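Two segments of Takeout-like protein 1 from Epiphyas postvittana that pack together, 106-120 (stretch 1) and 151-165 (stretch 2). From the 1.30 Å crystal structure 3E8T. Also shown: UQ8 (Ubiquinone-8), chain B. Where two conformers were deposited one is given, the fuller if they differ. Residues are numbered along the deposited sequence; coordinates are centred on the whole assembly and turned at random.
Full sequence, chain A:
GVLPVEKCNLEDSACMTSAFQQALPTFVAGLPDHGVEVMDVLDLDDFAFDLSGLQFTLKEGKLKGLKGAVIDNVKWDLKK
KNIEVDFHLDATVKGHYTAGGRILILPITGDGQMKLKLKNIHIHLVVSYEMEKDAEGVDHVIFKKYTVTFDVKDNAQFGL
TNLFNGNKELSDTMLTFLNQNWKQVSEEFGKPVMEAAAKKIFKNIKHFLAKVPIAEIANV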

# COMPACT_ATOMS: atom_id res chain seq x y z
N LEU A 106 -21.36 -0.60 17.35
CA LEU A 106 -22.15 -1.82 17.07
C LEU A 106 -21.34 -3.09 17.32
O LEU A 106 -20.21 -3.20 16.91
CB LEU A 106 -22.57 -1.86 15.62
CG LEU A 106 -23.64 -0.92 15.10
CD1 LEU A 106 -23.98 -1.36 13.64
CD2 LEU A 106 -24.88 -0.92 16.00
N PRO A 107 -21.93 -4.08 17.95
CA PRO A 107 -21.26 -5.36 18.05
C PRO A 107 -21.07 -5.98 16.66
O PRO A 107 -21.93 -5.78 15.77
CB PRO A 107 -22.21 -6.20 18.91
CG PRO A 107 -23.19 -5.25 19.45
CD PRO A 107 -23.23 -4.03 18.61
N ILE A 108 -20.02 -6.80 16.52
CA ILE A 108 -19.79 -7.49 15.25
C ILE A 108 -19.31 -8.88 15.51
O ILE A 108 -18.52 -9.13 16.40
CB ILE A 108 -18.81 -6.70 14.33
CG1 ILE A 108 -18.80 -7.26 12.91
CG2 ILE A 108 -17.39 -6.62 14.96
CD1 ILE A 108 -18.16 -6.34 11.90
N THR A 109 -19.77 -9.79 14.64
CA THR A 109 -19.09 -11.07 14.47
C THR A 109 -19.19 -11.42 12.98
O THR A 109 -20.17 -11.10 12.32
CB THR A 109 -19.68 -12.25 15.27
OG1 THR A 109 -21.05 -12.46 14.88
CG2 THR A 109 -19.49 -12.09 16.78
N GLY A 110 -18.15 -12.06 12.48
CA GLY A 110 -18.20 -12.55 11.11
C GLY A 110 -17.02 -13.42 10.81
O GLY A 110 -15.98 -13.33 11.44
N ASP A 111 -17.16 -14.27 9.80
CA ASP A 111 -16.11 -15.15 9.32
C ASP A 111 -16.45 -15.51 7.89
O ASP A 111 -17.35 -16.28 7.64
CB ASP A 111 -16.06 -16.41 10.17
CG ASP A 111 -14.89 -17.32 9.83
OD1 ASP A 111 -14.37 -17.25 8.71
OD2 ASP A 111 -14.46 -18.12 10.70
N GLY A 112 -15.77 -14.85 6.97
CA GLY A 112 -16.16 -14.94 5.59
C GLY A 112 -15.20 -14.28 4.65
O GLY A 112 -14.01 -14.22 4.94
N GLN A 113 -15.72 -13.79 3.54
CA GLN A 113 -14.91 -13.12 2.57
C GLN A 113 -15.16 -11.63 2.60
O GLN A 113 -16.28 -11.17 2.84
CB GLN A 113 -15.18 -13.66 1.17
CG GLN A 113 -14.80 -15.11 1.00
CD GLN A 113 -13.37 -15.43 1.27
OE1 GLN A 113 -12.47 -14.83 0.68
NE2 GLN A 113 -13.13 -16.41 2.14
N MET A 114 -14.11 -10.87 2.33
CA MET A 114 -14.17 -9.41 2.27
C MET A 114 -13.85 -8.90 0.88
O MET A 114 -12.95 -9.43 0.22
CB MET A 114 -13.10 -8.83 3.24
CG MET A 114 -13.05 -7.31 3.22
SD MET A 114 -11.94 -6.69 4.49
CE MET A 114 -10.37 -6.81 3.63
N LYS A 115 -14.54 -7.83 0.49
CA LYS A 115 -14.14 -7.00 -0.64
C LYS A 115 -14.30 -5.55 -0.19
O LYS A 115 -15.41 -5.08 0.02
CB LYS A 115 -15.02 -7.25 -1.86
CG LYS A 115 -14.66 -6.39 -3.07
CD LYS A 115 -15.47 -6.73 -4.31
CE LYS A 115 -15.26 -5.65 -5.37
NZ LYS A 115 -16.09 -5.88 -6.59
N LEU A 116 -13.18 -4.87 0.00
CA LEU A 116 -13.16 -3.51 0.42
C LEU A 116 -12.75 -2.68 -0.81
O LEU A 116 -11.65 -2.90 -1.33
CB LEU A 116 -12.14 -3.38 1.59
CG LEU A 116 -11.75 -1.98 2.05
CD1 LEU A 116 -13.05 -1.29 2.54
CD2 LEU A 116 -10.72 -2.05 3.13
N LYS A 117 -13.58 -1.75 -1.21
CA LYS A 117 -13.27 -0.91 -2.35
C LYS A 117 -12.93 0.48 -1.85
O LYS A 117 -13.67 1.03 -1.04
CB LYS A 117 -14.47 -0.80 -3.29
CG LYS A 117 -14.98 -2.12 -3.84
CD LYS A 117 -16.21 -1.95 -4.70
CE LYS A 117 -15.93 -1.15 -5.96
NZ LYS A 117 -17.13 -1.06 -6.93
N LEU A 118 -11.80 1.01 -2.28
CA LEU A 118 -11.31 2.30 -1.86
C LEU A 118 -11.23 3.21 -3.08
O LEU A 118 -10.62 2.85 -4.08
CB LEU A 118 -9.92 2.16 -1.27
CG LEU A 118 -9.77 1.20 -0.13
CD1 LEU A 118 -8.29 0.97 0.25
CD2 LEU A 118 -10.58 1.62 1.06
N LYS A 119 -11.87 4.36 -3.02
CA LYS A 119 -11.89 5.29 -4.14
C LYS A 119 -11.09 6.52 -3.79
O LYS A 119 -11.36 7.18 -2.80
CB LYS A 119 -13.31 5.66 -4.50
CG LYS A 119 -13.41 6.50 -5.75
CD LYS A 119 -14.82 6.82 -6.17
CE LYS A 119 -14.78 7.57 -7.55
NZ LYS A 119 -16.06 8.22 -8.03
N ASN A 120 -10.10 6.81 -4.62
CA ASN A 120 -9.27 7.98 -4.51
C ASN A 120 -8.55 8.00 -3.18
O ASN A 120 -8.61 8.98 -2.42
CB ASN A 120 -10.09 9.25 -4.75
CG ASN A 120 -9.25 10.45 -5.10
OD1 ASN A 120 -8.12 10.31 -5.54
ND2 ASN A 120 -9.82 11.62 -4.89
C45 UQ8 B . -14.33 -6.05 9.28
C44 UQ8 B . -14.49 -4.62 9.80
C46 UQ8 B . -15.88 -4.46 10.36
C43 UQ8 B . -14.23 -3.57 8.74
C42 UQ8 B . -12.95 -3.88 7.94
C41 UQ8 B . -11.74 -3.67 8.83
C39 UQ8 B . -10.65 -2.94 8.06
C40 UQ8 B . -9.25 -3.53 7.90
C38 UQ8 B . -10.91 -1.69 7.56
C37 UQ8 B . -10.00 -0.93 6.84
C36 UQ8 B . -10.82 0.21 6.23
C34 UQ8 B . -10.02 1.06 5.25
C35 UQ8 B . -10.77 1.97 4.52
C33 UQ8 B . -8.66 0.85 5.06
C32 UQ8 B . -7.78 1.55 4.24
C31 UQ8 B . -6.61 0.60 3.86
C29 UQ8 B . -5.49 1.29 3.10
C30 UQ8 B . -4.98 2.70 3.56
C28 UQ8 B . -4.93 0.68 1.99
C27 UQ8 B . -3.91 1.21 1.20
C26 UQ8 B . -3.04 0.10 0.59
C24 UQ8 B . -2.08 0.68 -0.45
C25 UQ8 B . -2.61 1.24 -1.79
C23 UQ8 B . -0.73 0.72 -0.19
C22 UQ8 B . 0.29 1.20 -1.02
C21 UQ8 B . 1.63 1.22 -0.29
C19 UQ8 B . 2.73 2.04 -0.96
C20 UQ8 B . 3.99 2.15 -0.10
C18 UQ8 B . 3.03 1.59 -2.40
C17 UQ8 B . 4.21 2.37 -3.00
C16 UQ8 B . 4.25 2.31 -4.53
C14 UQ8 B . 5.62 2.78 -5.01
C15 UQ8 B . 6.30 3.96 -4.29
C13 UQ8 B . 6.28 2.14 -6.06
C12 UQ8 B . 7.54 2.53 -6.50
C11 UQ8 B . 7.80 2.21 -7.99
C9 UQ8 B . 8.86 3.14 -8.59
C10 UQ8 B . 9.71 3.84 -7.51
C8 UQ8 B . 9.74 2.34 -9.55
C7 UQ8 B . 11.16 2.13 -9.03
C6 UQ8 B . 12.10 3.33 -9.30
C1 UQ8 B . 12.95 3.78 -8.29
C1M UQ8 B . 12.92 3.12 -7.06
C2 UQ8 B . 13.82 4.86 -8.48
O2 UQ8 B . 14.57 5.25 -7.58
C3 UQ8 B . 13.85 5.51 -9.70
O3 UQ8 B . 14.70 6.56 -9.89
C3M UQ8 B . 15.99 6.09 -10.27
C4 UQ8 B . 13.01 5.09 -10.73
O4 UQ8 B . 13.06 5.75 -11.93
C4M UQ8 B . 12.88 7.16 -11.74
C5 UQ8 B . 12.14 4.01 -10.53
O5 UQ8 B . 11.42 3.66 -11.46
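Stretch 2, residues 151-165: DVKDNAQFGLTNLFN

Stretch 2 lies alongside stretch 1 as an antiparallel β partner. The axes of strands 113-118 and 155-160 approach to 4.7 Å, with 171° between their N-to-C directions. The register pairs Met 114 with Leu 160, Leu 116 with Phe 158 and Leu 118 with Ala 156, then shifts by one residue before the isolated bridge of Gly 110 to Leu 163.

Backbone hydrogen bonds set this register. Lys 115 N donates to Gly 159 O (2.8 Å) and Gly 159 N returns to Lys 115 O (2.9 Å); Lys 117 N to Gln 157 O and Gln 157 N to Lys 117 O, both 2.9 Å, repeat the pattern. Beyond the regular ladder, Lys 153 N reaches Asn 120 O at 2.9 Å, and at the other end Phe 164 N reaches Thr 109 O at 2.9 Å.

Polar side chains secure the places where the ladder is interrupted. Thr 161 OG1 accepts from Gln 113 N (2.9 Å), Asn 162 ND2 donates to Asp 111 O (2.8 Å), and Asn 120 ND2 donates to Asp 154 OD1 (3.0 Å). An amide serves well here because its NH2 can satisfy a carbonyl or a carboxylate. Gly 112 suits close approach: a CB would lie 2.1 Å from Thr 161 O.

Strand alternation puts Lys 115, Lys 117 and Gln 157 on one face and the apolar residues on the other. There Met 114 CG meets Leu 160 CD2 at 3.7 Å, Leu 118 CD2 meets Ala 156 CB at 3.8 Å, and Leu 116 CD1 sits over the Phe 158 ring, 3.8 Å from its centroid. This greasy face suits the ubiquinone tail, whose C35 lies 3.5 Å from Leu 118 CD2 and whose C36 lies 3.9 Å from Phe 158 CE1, at the ring edge.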

# COMPACT_ATOMS: atom_id res chain seq x y z
N ASP A 151 -4.94 8.94 3.02
CA ASP A 151 -6.20 9.67 3.16
C ASP A 151 -7.15 9.15 2.08
O ASP A 151 -6.89 9.34 0.88
CB ASP A 151 -5.90 11.15 2.91
CG ASP A 151 -7.09 12.05 2.95
OD1 ASP A 151 -8.20 11.61 3.18
OD2 ASP A 151 -6.89 13.29 2.72
N VAL A 152 -8.20 8.44 2.48
CA VAL A 152 -9.23 8.01 1.52
C VAL A 152 -10.12 9.19 1.25
O VAL A 152 -10.83 9.66 2.14
CB VAL A 152 -10.03 6.81 2.04
CG1 VAL A 152 -11.01 6.39 0.97
CG2 VAL A 152 -9.11 5.65 2.47
N LYS A 153 -10.00 9.77 0.04
CA LYS A 153 -10.68 11.05 -0.19
C LYS A 153 -12.10 10.95 -0.68
O LYS A 153 -12.90 11.83 -0.36
CB LYS A 153 -9.88 11.90 -1.18
CG LYS A 153 -8.60 12.40 -0.63
CD LYS A 153 -8.02 13.58 -1.43
CE LYS A 153 -6.81 14.08 -0.76
NZ LYS A 153 -7.13 14.88 0.44
N ASP A 154 -12.44 9.95 -1.49
CA ASP A 154 -13.76 9.90 -2.09
C ASP A 154 -14.71 9.04 -1.34
O ASP A 154 -15.76 9.53 -0.97
CB ASP A 154 -13.72 9.54 -3.57
CG ASP A 154 -13.17 10.63 -4.43
OD1 ASP A 154 -12.66 11.63 -3.91
OD2 ASP A 154 -13.29 10.44 -5.66
N ASN A 155 -14.40 7.75 -1.18
CA ASN A 155 -15.23 6.88 -0.37
C ASN A 155 -14.62 5.49 -0.28
O ASN A 155 -13.61 5.20 -0.89
CB ASN A 155 -16.74 6.93 -0.80
CG ASN A 155 -16.94 6.76 -2.31
OD1 ASN A 155 -16.52 5.76 -2.87
ND2 ASN A 155 -17.54 7.75 -2.97
N ALA A 156 -15.22 4.71 0.59
CA ALA A 156 -14.87 3.32 0.72
C ALA A 156 -16.15 2.53 0.91
O ALA A 156 -17.08 3.01 1.58
CB ALA A 156 -13.96 3.11 1.88
N GLN A 157 -16.18 1.34 0.32
CA GLN A 157 -17.32 0.45 0.46
C GLN A 157 -16.89 -0.89 0.95
O GLN A 157 -15.82 -1.41 0.60
CB GLN A 157 -18.07 0.24 -0.84
CG GLN A 157 -18.85 1.40 -1.31
CD GLN A 157 -18.03 2.22 -2.17
OE1 GLN A 157 -17.37 1.69 -3.08
NE2 GLN A 157 -18.02 3.56 -1.94
N PHE A 158 -17.73 -1.42 1.79
CA PHE A 158 -17.41 -2.62 2.54
C PHE A 158 -18.33 -3.73 2.14
O PHE A 158 -19.54 -3.63 2.33
CB PHE A 158 -17.52 -2.35 4.06
CG PHE A 158 -16.58 -1.29 4.55
CD1 PHE A 158 -15.44 -1.62 5.25
CD2 PHE A 158 -16.89 0.07 4.39
CE1 PHE A 158 -14.58 -0.66 5.65
CE2 PHE A 158 -16.04 1.01 4.82
CZ PHE A 158 -14.88 0.66 5.42
N GLY A 159 -17.76 -4.81 1.69
CA GLY A 159 -18.50 -6.06 1.40
C GLY A 159 -17.91 -7.13 2.30
O GLY A 159 -16.71 -7.39 2.26
N LEU A 160 -18.73 -7.68 3.18
CA LEU A 160 -18.31 -8.73 4.11
C LEU A 160 -19.37 -9.81 4.09
O LEU A 160 -20.52 -9.49 4.30
CB LEU A 160 -18.15 -8.20 5.54
CG LEU A 160 -17.12 -7.11 5.76
CD1 LEU A 160 -17.36 -6.38 7.12
CD2 LEU A 160 -15.73 -7.64 5.72
N THR A 161 -18.96 -11.05 3.86
CA THR A 161 -19.91 -12.16 3.88
C THR A 161 -19.90 -12.89 5.20
O THR A 161 -18.96 -12.83 5.98
CB THR A 161 -19.66 -13.16 2.74
OG1 THR A 161 -18.54 -13.97 3.04
CG2 THR A 161 -19.46 -12.44 1.40
N ASN A 162 -21.01 -13.55 5.47
CA ASN A 162 -21.23 -14.29 6.71
C ASN A 162 -20.93 -13.47 7.94
O ASN A 162 -20.38 -13.98 8.93
CB ASN A 162 -20.43 -15.56 6.71
CG ASN A 162 -20.86 -16.54 7.81
OD1 ASN A 162 -22.06 -16.67 8.06
ND2 ASN A 162 -19.91 -17.21 8.41
N LEU A 163 -21.41 -12.23 7.95
CA LEU A 163 -21.58 -11.53 9.22
C LEU A 163 -22.74 -12.18 9.96
O LEU A 163 -23.73 -12.61 9.38
CB LEU A 163 -21.94 -10.06 8.98
CG LEU A 163 -20.83 -9.17 8.39
CD1 LEU A 163 -21.44 -7.88 7.90
CD2 LEU A 163 -19.73 -8.92 9.44
N PHE A 164 -22.62 -12.20 11.28
CA PHE A 164 -23.75 -12.52 12.17
C PHE A 164 -24.43 -13.84 11.85
O PHE A 164 -25.66 -13.95 11.83
CB PHE A 164 -24.83 -11.42 12.19
CG PHE A 164 -24.27 -10.07 12.59
CD1 PHE A 164 -23.88 -9.83 13.87
CD2 PHE A 164 -24.06 -9.10 11.65
CE1 PHE A 164 -23.29 -8.63 14.22
CE2 PHE A 164 -23.52 -7.91 11.99
CZ PHE A 164 -23.12 -7.66 13.28
N ASN A 165 -23.61 -14.83 11.58
CA ASN A 165 -24.18 -16.18 11.39
C ASN A 165 -25.14 -16.24 10.24
O ASN A 165 -26.05 -17.08 10.23
CB ASN A 165 -24.89 -16.68 12.68
CG ASN A 165 -24.07 -16.35 13.98
OD1 ASN A 165 -24.43 -15.46 14.81
ND2 ASN A 165 -22.99 -17.06 14.14